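Local coordinates for protein D-aminopeptidase (Bacillus subtilis, PDB 1HI9) that hydrolyses the N-terminal residue of peptides containing D-amino acids, using two zinc ions per subunit in the central chamber of a self-compartmentalizing decamer, at residues L91-F95 with A141-V146; M1-M5 with G50-L55; T169-V173 with L193-K197; I43-F47 with L71-A75; K83-V88 with Y258-L262. All coordinates share one frame; numbering follows the deposited sequence.

Interaction 1: residues L91-F95 with A141-V146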
# COMPACT_ATOMS: atom_id res chain seq x y z
N LEU A 91 20.25 -27.53 26.29
CA LEU A 91 21.23 -27.55 27.38
C LEU A 91 20.83 -28.58 28.46
O LEU A 91 19.76 -28.48 29.04
CB LEU A 91 21.32 -26.16 28.01
CG LEU A 91 22.61 -25.75 28.72
CD1 LEU A 91 22.45 -24.37 29.34
CD2 LEU A 91 22.97 -26.76 29.79
N ASP A 92 21.70 -29.57 28.70
CA ASP A 92 21.45 -30.58 29.72
C ASP A 92 22.70 -30.76 30.59
O ASP A 92 23.67 -30.02 30.43
CB ASP A 92 21.06 -31.92 29.09
CG ASP A 92 22.11 -32.45 28.14
OD1 ASP A 92 23.30 -32.16 28.35
OD2 ASP A 92 21.74 -33.18 27.19
N ASP A 93 22.69 -31.74 31.49
CA ASP A 93 23.81 -31.98 32.39
C ASP A 93 25.02 -32.66 31.75
O ASP A 93 26.00 -32.95 32.43
CB ASP A 93 23.35 -32.79 33.61
CG ASP A 93 22.93 -34.22 33.26
OD1 ASP A 93 22.41 -34.91 34.16
OD2 ASP A 93 23.13 -34.64 32.09
N THR A 94 24.97 -32.90 30.45
CA THR A 94 26.08 -33.55 29.77
C THR A 94 27.07 -32.53 29.20
O THR A 94 28.03 -32.91 28.54
CB THR A 94 25.58 -34.43 28.61
OG1 THR A 94 25.21 -33.60 27.51
CG2 THR A 94 24.37 -35.24 29.06
N PHE A 95 26.84 -31.25 29.46
CA PHE A 95 27.73 -30.22 28.97
C PHE A 95 28.74 -29.77 30.03
O PHE A 95 28.40 -29.64 31.21
CB PHE A 95 26.94 -29.01 28.45
CG PHE A 95 26.26 -29.25 27.13
CD1 PHE A 95 25.03 -29.90 27.07
CD2 PHE A 95 26.87 -28.86 25.94
CE1 PHE A 95 24.41 -30.17 25.85
CE2 PHE A 95 26.27 -29.12 24.71
CZ PHE A 95 25.03 -29.78 24.66
N ALA A 141 21.01 -23.12 33.55
CA ALA A 141 22.25 -23.83 33.37
C ALA A 141 22.62 -24.46 34.71
O ALA A 141 23.10 -25.59 34.77
CB ALA A 141 23.35 -22.87 32.92
N GLY A 142 22.38 -23.71 35.79
CA GLY A 142 22.68 -24.19 37.13
C GLY A 142 21.89 -25.43 37.49
O GLY A 142 22.40 -26.34 38.15
N TYR A 143 20.63 -25.48 37.05
CA TYR A 143 19.77 -26.62 37.32
C TYR A 143 20.43 -27.90 36.83
O TYR A 143 20.24 -28.96 37.42
CB TYR A 143 18.43 -26.45 36.61
CG TYR A 143 17.48 -27.59 36.85
CD1 TYR A 143 16.69 -27.64 38.00
CD2 TYR A 143 17.39 -28.65 35.94
CE1 TYR A 143 15.84 -28.71 38.24
CE2 TYR A 143 16.54 -29.74 36.16
CZ TYR A 143 15.76 -29.76 37.32
OH TYR A 143 14.90 -30.82 37.56
N TYR A 144 21.19 -27.81 35.75
CA TYR A 144 21.87 -28.97 35.19
C TYR A 144 23.32 -29.04 35.66
O TYR A 144 24.09 -29.84 35.14
CB TYR A 144 21.84 -28.94 33.66
CG TYR A 144 20.45 -29.10 33.07
CD1 TYR A 144 19.71 -27.99 32.63
CD2 TYR A 144 19.87 -30.36 32.94
CE1 TYR A 144 18.44 -28.13 32.08
CE2 TYR A 144 18.59 -30.52 32.39
CZ TYR A 144 17.89 -29.40 31.97
OH TYR A 144 16.64 -29.55 31.42
N ASP A 145 23.66 -28.22 36.64
CA ASP A 145 25.02 -28.18 37.18
C ASP A 145 26.05 -27.81 36.13
O ASP A 145 27.18 -28.28 36.17
CB ASP A 145 25.38 -29.52 37.81
CG ASP A 145 24.89 -29.63 39.22
OD1 ASP A 145 25.40 -28.87 40.08
OD2 ASP A 145 23.98 -30.47 39.47
N VAL A 146 25.64 -26.97 35.19
CA VAL A 146 26.54 -26.53 34.15
C VAL A 146 26.89 -25.09 34.43
O VAL A 146 26.01 -24.26 34.63
CB VAL A 146 25.91 -26.65 32.76
CG1 VAL A 146 26.87 -26.11 31.72
CG2 VAL A 146 25.56 -28.10 32.48
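A Schellman motif that ends helix 133-143 packs against the type I turn Asp92-Phe95, and the ring of Tyr144 lies flat on the backbone of Leu91 and Asp92. Asp145, with its positive phi, is the C-prime residue: its N bonds Gly142 O, while Val146 N reaches back to Ala141 O. The reversal brings Tyr144 and Val146 to bear on the same loop. With CG anti to the carbonyl carbon (chi1 -67°), Tyr144 turns one ring face to that loop. Asp92 CA stands over this face, 3.9 Å from the centroid of the Tyr144 ring and 21° off its normal, a CH-pi contact. Leu91 O lies above the same face near the rim, 3.3 Å from Tyr144 CE1, and Tyr143 CD2 covers the opposite face. At the backbone, Asp93 CA makes a CA-H...O contact of 3.5 Å with Tyr144 O.

Val146 inserts its CG2 branch into the turn, 3.4 Å from Asp92 O and 3.5 Å from Phe95 O. Leu91 divides its two methyls: CD1 rests 4.0 Å from Ala141 CB, and CD2 slides past Val146 CG2, also at 4.0 Å. The Asp92 carboxylate works within its own loop, where OD1 accepts from both Thr94 N and Thr94 OG1, the first of these closing an Asx turn.

Tyr144 also touches Leu255 of helix 254-268, while the loop reaches strand 2-7 through Lys2, which bonds Thr94 OG1 and makes a cation-pi contact with Phe95; the loop thus joins the end of helix 133-143 to the central sheet.

Interaction 2: residues M1-M5 with G50-L55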
# COMPACT_ATOMS: atom_id res chain seq x y z
N MET A 1 35.06 -32.76 25.25
CA MET A 1 34.15 -32.04 26.18
C MET A 1 33.10 -31.27 25.37
O MET A 1 33.41 -30.65 24.36
CB MET A 1 34.96 -31.08 27.06
CG MET A 1 35.78 -30.04 26.31
SD MET A 1 36.99 -29.15 27.35
CE MET A 1 35.96 -27.87 28.07
N LYS A 2 31.85 -31.34 25.82
CA LYS A 2 30.75 -30.66 25.14
C LYS A 2 30.56 -29.24 25.66
O LYS A 2 30.48 -29.00 26.86
CB LYS A 2 29.44 -31.44 25.32
CG LYS A 2 29.44 -32.80 24.65
CD LYS A 2 28.21 -33.61 25.02
CE LYS A 2 26.93 -33.04 24.44
NZ LYS A 2 25.78 -33.93 24.78
N LEU A 3 30.47 -28.29 24.73
CA LEU A 3 30.28 -26.90 25.08
C LEU A 3 28.95 -26.40 24.50
O LEU A 3 28.63 -26.66 23.33
CB LEU A 3 31.45 -26.07 24.56
CG LEU A 3 31.58 -24.58 24.89
CD1 LEU A 3 30.77 -23.78 23.91
CD2 LEU A 3 31.14 -24.30 26.32
N TYR A 4 28.16 -25.72 25.33
CA TYR A 4 26.87 -25.18 24.91
C TYR A 4 26.97 -23.69 24.63
O TYR A 4 27.54 -22.94 25.43
CB TYR A 4 25.82 -25.38 26.00
CG TYR A 4 24.45 -24.88 25.59
CD1 TYR A 4 23.61 -25.67 24.79
CD2 TYR A 4 23.99 -23.63 26.00
CE1 TYR A 4 22.35 -25.21 24.40
CE2 TYR A 4 22.73 -23.17 25.61
CZ TYR A 4 21.91 -23.96 24.82
OH TYR A 4 20.65 -23.53 24.47
N MET A 5 26.39 -23.26 23.52
CA MET A 5 26.41 -21.85 23.14
C MET A 5 25.03 -21.26 22.90
O MET A 5 24.22 -21.81 22.16
CB MET A 5 27.26 -21.64 21.89
CG MET A 5 28.73 -21.42 22.15
SD MET A 5 29.67 -21.09 20.64
CE MET A 5 29.03 -19.50 20.16
N GLY A 50 40.22 -28.00 22.62
CA GLY A 50 39.91 -29.33 23.10
C GLY A 50 38.48 -29.81 22.98
O GLY A 50 38.24 -31.02 22.91
N CYS A 51 37.52 -28.89 22.97
CA CYS A 51 36.12 -29.27 22.86
C CYS A 51 35.87 -30.20 21.68
O CYS A 51 36.38 -29.98 20.57
CB CYS A 51 35.23 -28.03 22.75
SG CYS A 51 35.22 -26.99 24.24
N THR A 52 35.10 -31.25 21.92
CA THR A 52 34.78 -32.24 20.90
C THR A 52 33.40 -32.00 20.29
O THR A 52 33.10 -32.50 19.20
CB THR A 52 34.79 -33.66 21.49
OG1 THR A 52 33.91 -33.71 22.63
CG2 THR A 52 36.21 -34.05 21.91
N GLU A 53 32.58 -31.23 20.99
CA GLU A 53 31.23 -30.90 20.55
C GLU A 53 30.84 -29.48 20.93
O GLU A 53 31.14 -29.02 22.04
CB GLU A 53 30.21 -31.87 21.15
CG GLU A 53 29.59 -32.83 20.16
CD GLU A 53 28.49 -33.70 20.78
OE1 GLU A 53 28.80 -34.54 21.64
OE2 GLU A 53 27.31 -33.53 20.40
N VAL A 54 30.19 -28.78 20.02
CA VAL A 54 29.74 -27.41 20.27
C VAL A 54 28.32 -27.26 19.74
O VAL A 54 28.10 -27.25 18.53
CB VAL A 54 30.64 -26.38 19.58
CG1 VAL A 54 30.17 -24.98 19.93
CG2 VAL A 54 32.08 -26.57 20.00
N LEU A 55 27.37 -27.16 20.66
CA LEU A 55 25.96 -26.99 20.31
C LEU A 55 25.67 -25.50 20.31
O LEU A 55 25.85 -24.82 21.33
CB LEU A 55 25.07 -27.67 21.35
CG LEU A 55 23.81 -28.39 20.85
CD1 LEU A 55 22.83 -28.52 21.99
CD2 LEU A 55 23.19 -27.62 19.71
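Lys2 lies alongside Glu53, both side chains pointing the same way, and its methylenes overlap the carboxylate, CG coming 3.5 Å from Glu53 OE1. The charged ends stop short of a salt bridge; Lys2 NZ instead bonds Thr94 OG1 and makes a cation-pi contact with Phe95. Putting an alanine here would probably leave Thr94 OG1 and the Phe95 ring without this partner and Glu53 without its neighbouring positive charge.

Beneath them, strands 2-5 and 53-55 run parallel. Leu3 N bonds Glu53 O at 2.9 Å, Leu55 N bonds Leu3 O at 3.0 Å, and Met5 N meets Leu55 O at 2.7 Å, nearly in line with its C=O bond. At the N-terminal end Thr52 N bonds Met1 O, and the terminal Met1 N bonds Thr52 OG1 at 3.0 Å. On the face shared with Lys2 and Glu53, Leu55 CD1 sits at the edge of the Tyr4 ring, 4.1 Å from Tyr4 CD1. Ahead of the strands, Met1 CG packs 3.7 Å from Cys51 SG, which also touches Leu3 CB.

Strand 2-7, helix 28-48 and strand 53-58 form a beta-alpha-beta crossover. Its polar backbone is paired inside the sheet, while the lysine amine finds its partners on the neighbouring loop.

Interaction 3: residues T169-V173 with L193-K197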
# COMPACT_ATOMS: atom_id res chain seq x y z
N THR A 169 34.28 -15.33 32.86
CA THR A 169 35.07 -14.58 31.89
C THR A 169 34.11 -13.79 31.00
O THR A 169 33.12 -14.33 30.51
CB THR A 169 35.92 -15.52 31.02
OG1 THR A 169 36.92 -16.16 31.82
CG2 THR A 169 36.61 -14.74 29.91
N THR A 170 34.40 -12.51 30.81
CA THR A 170 33.55 -11.67 29.99
C THR A 170 34.33 -11.04 28.85
O THR A 170 35.53 -10.78 28.97
CB THR A 170 32.88 -10.55 30.82
OG1 THR A 170 33.88 -9.64 31.28
CG2 THR A 170 32.15 -11.14 32.03
N ALA A 171 33.64 -10.79 27.75
CA ALA A 171 34.25 -10.19 26.58
C ALA A 171 33.37 -9.04 26.10
O ALA A 171 32.30 -9.26 25.53
CB ALA A 171 34.41 -11.23 25.48
N ALA A 172 33.83 -7.82 26.34
CA ALA A 172 33.10 -6.63 25.95
C ALA A 172 33.48 -6.21 24.54
O ALA A 172 34.43 -5.45 24.35
CB ALA A 172 33.38 -5.49 26.94
N VAL A 173 32.73 -6.68 23.56
CA VAL A 173 33.05 -6.37 22.17
C VAL A 173 32.72 -4.93 21.80
O VAL A 173 33.12 -4.45 20.74
CB VAL A 173 32.33 -7.34 21.22
CG1 VAL A 173 32.81 -8.76 21.48
CG2 VAL A 173 30.81 -7.25 21.43
N LEU A 193 39.67 -10.58 20.49
CA LEU A 193 39.16 -10.51 21.85
C LEU A 193 38.37 -11.77 22.18
O LEU A 193 38.61 -12.42 23.20
CB LEU A 193 38.28 -9.28 22.02
CG LEU A 193 37.67 -9.12 23.43
CD1 LEU A 193 38.79 -9.08 24.47
CD2 LEU A 193 36.83 -7.85 23.50
N LEU A 194 37.43 -12.12 21.31
CA LEU A 194 36.60 -13.31 21.53
C LEU A 194 37.44 -14.57 21.54
O LEU A 194 37.23 -15.46 22.37
CB LEU A 194 35.52 -13.40 20.45
CG LEU A 194 34.44 -12.29 20.49
CD1 LEU A 194 33.60 -12.30 19.22
CD2 LEU A 194 33.56 -12.50 21.71
N THR A 195 38.41 -14.65 20.63
CA THR A 195 39.30 -15.80 20.54
C THR A 195 40.08 -16.00 21.84
O THR A 195 40.10 -17.09 22.40
CB THR A 195 40.29 -15.65 19.37
OG1 THR A 195 39.55 -15.56 18.15
CG2 THR A 195 41.22 -16.86 19.31
N GLU A 196 40.73 -14.93 22.30
CA GLU A 196 41.52 -14.98 23.53
C GLU A 196 40.63 -15.30 24.72
O GLU A 196 40.92 -16.21 25.50
CB GLU A 196 42.22 -13.64 23.78
CG GLU A 196 42.98 -13.10 22.58
CD GLU A 196 43.56 -11.71 22.83
OE1 GLU A 196 42.85 -10.86 23.43
OE2 GLU A 196 44.72 -11.46 22.42
N LYS A 197 39.54 -14.56 24.86
CA LYS A 197 38.62 -14.76 25.97
C LYS A 197 38.03 -16.17 26.00
O LYS A 197 37.87 -16.75 27.07
CB LYS A 197 37.50 -13.73 25.90
CG LYS A 197 37.96 -12.31 26.19
CD LYS A 197 38.26 -12.11 27.66
CE LYS A 197 38.61 -10.65 27.94
NZ LYS A 197 38.73 -10.37 29.40
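No ring or carboxylate takes part here; the flat groups are the peptide units of strand 169-173, and helix side chains gather round two of their oxygens. At Thr170 O the aliphatic chain of Lys197 passes by, with CD 3.3 Å away, and its NZ makes a weak hydrogen bond to the same Thr170 O. At Ala172 O it is a methyl that arrives, Leu193 CD2, 3.5 Å off.

Lys197 reaches its carbonyl because the chain bends at chi2 (-73°) and runs across the strand past Thr170 O, while CG stays 3.8 Å from Ala171 CB. Thr169 CG2, placed anti to its backbone N, crosses the same chain 3.8 Å from Lys197 CD. Further on, Leu194 CD2 touches both Val173 CG1, at 3.8 Å, and Ala171 CB, at 4.1 Å.

This is a helix laid on a sheet: the 193-197 segment runs antiparallel to the strand at 177°, its axis 8.6 Å away. Leu194 also rests on Met150 and Ala152 of strand 148-152, and Thr170 turns its hydroxyl elsewhere, to Glu162.

If an alanine took the place of Lys197, Thr170 O would probably lose its weak donor and a gap would open beside Thr169 CG2. The lysine thus packs through its methylenes beside the leucines, alanine and valine, and its amine adds one weak bond to a strand carbonyl.

Interaction 4: residues I43-F47 with L71-A75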
# COMPACT_ATOMS: atom_id res chain seq x y z
N ILE A 43 33.39 -20.67 18.27
CA ILE A 43 33.33 -22.08 17.92
C ILE A 43 34.72 -22.59 17.53
O ILE A 43 35.16 -23.63 18.01
CB ILE A 43 32.35 -22.31 16.75
CG1 ILE A 43 30.95 -21.87 17.17
CG2 ILE A 43 32.34 -23.78 16.36
CD1 ILE A 43 29.95 -21.81 16.01
N ALA A 44 35.40 -21.85 16.65
CA ALA A 44 36.73 -22.22 16.19
C ALA A 44 37.67 -22.37 17.36
O ALA A 44 38.40 -23.35 17.46
CB ALA A 44 37.26 -21.18 15.23
N GLU A 45 37.65 -21.41 18.27
CA GLU A 45 38.53 -21.47 19.42
C GLU A 45 38.09 -22.55 20.40
O GLU A 45 38.91 -23.09 21.14
CB GLU A 45 38.59 -20.12 20.13
CG GLU A 45 39.64 -20.07 21.23
CD GLU A 45 40.96 -20.68 20.78
OE1 GLU A 45 41.42 -20.37 19.66
OE2 GLU A 45 41.54 -21.47 21.56
N ALA A 46 36.81 -22.87 20.40
CA ALA A 46 36.30 -23.91 21.30
C ALA A 46 36.93 -25.24 20.93
O ALA A 46 37.46 -25.95 21.78
CB ALA A 46 34.78 -24.01 21.21
N PHE A 47 36.85 -25.58 19.64
CA PHE A 47 37.42 -26.82 19.13
C PHE A 47 38.93 -26.79 19.31
O PHE A 47 39.53 -27.78 19.74
CB PHE A 47 37.08 -26.99 17.65
CG PHE A 47 35.66 -27.38 17.40
CD1 PHE A 47 34.86 -26.63 16.55
CD2 PHE A 47 35.12 -28.51 18.00
CE1 PHE A 47 33.54 -27.00 16.30
CE2 PHE A 47 33.80 -28.88 17.75
CZ PHE A 47 33.02 -28.13 16.89
N LEU A 71 27.81 -21.02 9.12
CA LEU A 71 28.26 -21.35 10.46
C LEU A 71 29.35 -22.41 10.37
O LEU A 71 29.43 -23.13 9.38
CB LEU A 71 27.10 -21.88 11.30
CG LEU A 71 27.34 -21.97 12.81
CD1 LEU A 71 27.38 -20.56 13.40
CD2 LEU A 71 26.26 -22.80 13.47
N HIS A 72 30.19 -22.49 11.40
CA HIS A 72 31.28 -23.47 11.42
C HIS A 72 30.66 -24.84 11.15
O HIS A 72 29.77 -25.29 11.89
CB HIS A 72 31.97 -23.46 12.79
CG HIS A 72 33.29 -24.17 12.81
ND1 HIS A 72 33.42 -25.52 12.54
CD2 HIS A 72 34.54 -23.72 13.07
CE1 HIS A 72 34.70 -25.86 12.64
NE2 HIS A 72 35.40 -24.79 12.96
N PRO A 73 31.12 -25.52 10.09
CA PRO A 73 30.63 -26.83 9.67
C PRO A 73 30.67 -27.93 10.73
O PRO A 73 29.85 -28.85 10.70
CB PRO A 73 31.50 -27.15 8.46
CG PRO A 73 32.79 -26.46 8.79
CD PRO A 73 32.32 -25.13 9.32
N GLU A 74 31.61 -27.85 11.66
CA GLU A 74 31.72 -28.86 12.70
C GLU A 74 30.84 -28.58 13.92
O GLU A 74 30.90 -29.29 14.92
CB GLU A 74 33.18 -29.02 13.14
CG GLU A 74 33.99 -29.85 12.17
CD GLU A 74 33.28 -31.15 11.81
OE1 GLU A 74 32.97 -31.94 12.75
OE2 GLU A 74 33.03 -31.38 10.60
N ALA A 75 30.02 -27.54 13.83
CA ALA A 75 29.15 -27.21 14.94
C ALA A 75 27.73 -27.65 14.62
O ALA A 75 27.37 -27.80 13.46
CB ALA A 75 29.18 -25.71 15.21
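Ile43 and His72 lie alongside each other, running in opposite senses, the CG2 branch of Ile43 resting 3.6 Å from His72 CB. That branch also meets Ala75 CB at 3.9 Å, while the other arm of Ile43 carries CD1 crosswise to Leu71 CD1, again at 3.9 Å. One isoleucine thus touches both ends of the 71-75 segment.

Phe47, one helical turn on, comes to the same side of the imidazole plane as the Ile43 methyl. The two rings meet obliquely, with centroids 5.2 Å apart and planes at 47°, and Phe47 CE1 stands over one face of His72 toward its rim. The ring of His72 is probably held in its rotation by Glu74 N, which bonds His72 ND1 at 3.1 Å and lies almost exactly in the imidazole plane. Helix 28-48 is the crossover connection between strands 2-7 and 53-58, and the His72-Ala75 type I turn leads into strand 76-80, an edge strand of the sheet within this chain. Phe47 also reaches that turn: CZ comes 3.1 Å from Glu74 O, and CE1 lies 3.8 Å from Glu74 CB. Glu74 OE1 turns to a salt bridge with Lys189 of the second subunit, whose Ser186 bonds Pro73 O.

Interaction 5: residues K83-V88 with Y258-L262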
# COMPACT_ATOMS: atom_id res chain seq x y z
N LYS A 83 10.60 -23.35 20.96
CA LYS A 83 11.37 -24.43 21.60
C LYS A 83 11.00 -24.45 23.08
O LYS A 83 10.94 -23.41 23.73
CB LYS A 83 12.87 -24.20 21.45
CG LYS A 83 13.37 -24.29 20.03
CD LYS A 83 14.80 -23.79 19.91
CE LYS A 83 14.90 -22.32 20.29
NZ LYS A 83 16.13 -21.72 19.73
N PRO A 84 10.76 -25.65 23.63
CA PRO A 84 10.41 -25.82 25.05
C PRO A 84 11.19 -24.92 26.02
O PRO A 84 10.62 -24.37 26.97
CB PRO A 84 10.66 -27.31 25.28
CG PRO A 84 10.28 -27.90 23.96
CD PRO A 84 10.91 -26.95 22.96
N PHE A 85 12.49 -24.75 25.78
CA PHE A 85 13.30 -23.91 26.66
C PHE A 85 13.98 -22.70 26.02
O PHE A 85 15.02 -22.25 26.47
CB PHE A 85 14.31 -24.77 27.44
CG PHE A 85 13.66 -25.70 28.42
CD1 PHE A 85 13.30 -26.99 28.04
CD2 PHE A 85 13.31 -25.25 29.69
CE1 PHE A 85 12.58 -27.82 28.90
CE2 PHE A 85 12.59 -26.07 30.55
CZ PHE A 85 12.22 -27.35 30.16
N SER A 86 13.36 -22.20 24.95
CA SER A 86 13.80 -20.99 24.26
C SER A 86 15.31 -20.80 24.14
O SER A 86 15.98 -21.56 23.44
CB SER A 86 13.16 -19.77 24.95
OG SER A 86 13.38 -18.56 24.24
N MET A 87 15.83 -19.77 24.82
CA MET A 87 17.25 -19.44 24.79
C MET A 87 18.20 -20.52 25.32
O MET A 87 19.39 -20.49 25.00
CB MET A 87 17.49 -18.13 25.54
CG MET A 87 16.72 -16.97 24.96
SD MET A 87 17.13 -15.37 25.71
CE MET A 87 18.65 -14.99 24.89
N VAL A 88 17.71 -21.46 26.12
CA VAL A 88 18.57 -22.51 26.64
C VAL A 88 18.16 -23.91 26.16
O VAL A 88 18.50 -24.91 26.79
CB VAL A 88 18.67 -22.48 28.20
CG1 VAL A 88 19.57 -21.33 28.63
CG2 VAL A 88 17.28 -22.33 28.82
N TYR A 258 11.04 -21.28 34.30
CA TYR A 258 11.45 -20.75 33.01
C TYR A 258 10.28 -20.76 32.04
O TYR A 258 9.99 -19.75 31.40
CB TYR A 258 12.61 -21.57 32.43
CG TYR A 258 13.31 -20.88 31.29
CD1 TYR A 258 14.22 -19.85 31.52
CD2 TYR A 258 13.03 -21.22 29.97
CE1 TYR A 258 14.83 -19.17 30.46
CE2 TYR A 258 13.64 -20.55 28.91
CZ TYR A 258 14.54 -19.53 29.17
OH TYR A 258 15.13 -18.86 28.12
N GLN A 259 9.61 -21.89 31.94
CA GLN A 259 8.46 -21.98 31.05
C GLN A 259 7.32 -21.06 31.46
O GLN A 259 6.60 -20.55 30.60
CB GLN A 259 7.99 -23.43 30.95
CG GLN A 259 8.94 -24.27 30.12
CD GLN A 259 8.35 -25.61 29.73
OE1 GLN A 259 8.78 -26.23 28.76
NE2 GLN A 259 7.36 -26.07 30.49
N ALA A 260 7.17 -20.83 32.76
CA ALA A 260 6.13 -19.93 33.22
C ALA A 260 6.48 -18.54 32.68
O ALA A 260 5.60 -17.77 32.31
CB ALA A 260 6.08 -19.91 34.74
N MET A 261 7.78 -18.23 32.63
CA MET A 261 8.23 -16.94 32.12
C MET A 261 7.85 -16.82 30.65
O MET A 261 7.34 -15.80 30.22
CB MET A 261 9.75 -16.80 32.30
CG MET A 261 10.37 -15.54 31.71
SD MET A 261 10.73 -15.70 29.94
CE MET A 261 11.99 -16.97 30.03
N LEU A 262 8.09 -17.88 29.88
CA LEU A 262 7.78 -17.89 28.46
C LEU A 262 6.31 -17.61 28.20
O LEU A 262 5.97 -16.77 27.36
CB LEU A 262 8.15 -19.24 27.85
CG LEU A 262 9.66 -19.54 27.84
CD1 LEU A 262 9.89 -20.94 27.29
CD2 LEU A 262 10.39 -18.51 26.98
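Residues 83-88 form a loop beside the dinuclear zinc site, where Phe85, Ser86 and Val88 gather round Tyr258 of helix 254-268. The Tyr258 ring extends from the helix with CG anti to the backbone N (chi1 -165°) and is packed on both faces. Val88 CG2 makes a CH-pi contact over one, 4.2 Å from the centroid of the Tyr258 ring and 22° off its normal; Met261 CE lies against the other. Ser86 CB sits at the ring edge, and Phe85 O approaches obliquely, 3.3 Å from Tyr258 CE2. Phe85 adds its own ring, CD2 lying 4.0 Å from Tyr258 CD2.

One turn on, Leu262 spreads its methyls over the type I turn Lys83-Ser86: CD1 is 3.5 Å from Pro84 O, and CD2 is 3.7 Å from Ser86 CB.

Tyr258 OH bonds Asn137 OD1 on helix 133-143 and lies 3.6 Å from Met87 CB. The Met87 side chain leads away to Asp8 and Glu133, both zinc ligands, its nearest atom about 4 Å from a bound zinc ion. The tyrosine thus combines an apolar ring with a polar tip that has its own partner, and it packs directly behind a residue that borders the metals.

How the interactions relate
Interactions 2 and 4 cross along the chain and touch, their centres about 9 Å apart: both use the unit made by strand 2-7, helix 28-48 and strand 53-58. Interaction 3 reaches the same seven-stranded sheet several strands away, and its helix 187-203 meets helix 28-48 through Thr195 and Glu45. Interaction 1 adjoins interaction 2 through Lys2, and interaction 5, which joins residues 170 positions apart, brackets both 1 and 3 in sequence. The centres of interactions 3 and 5 lie about 27 Å apart, on opposite sides of the chain's centre. Interactions 4 and 5 both touch the second subunit, so loops outside the sheet contribute to the decamer.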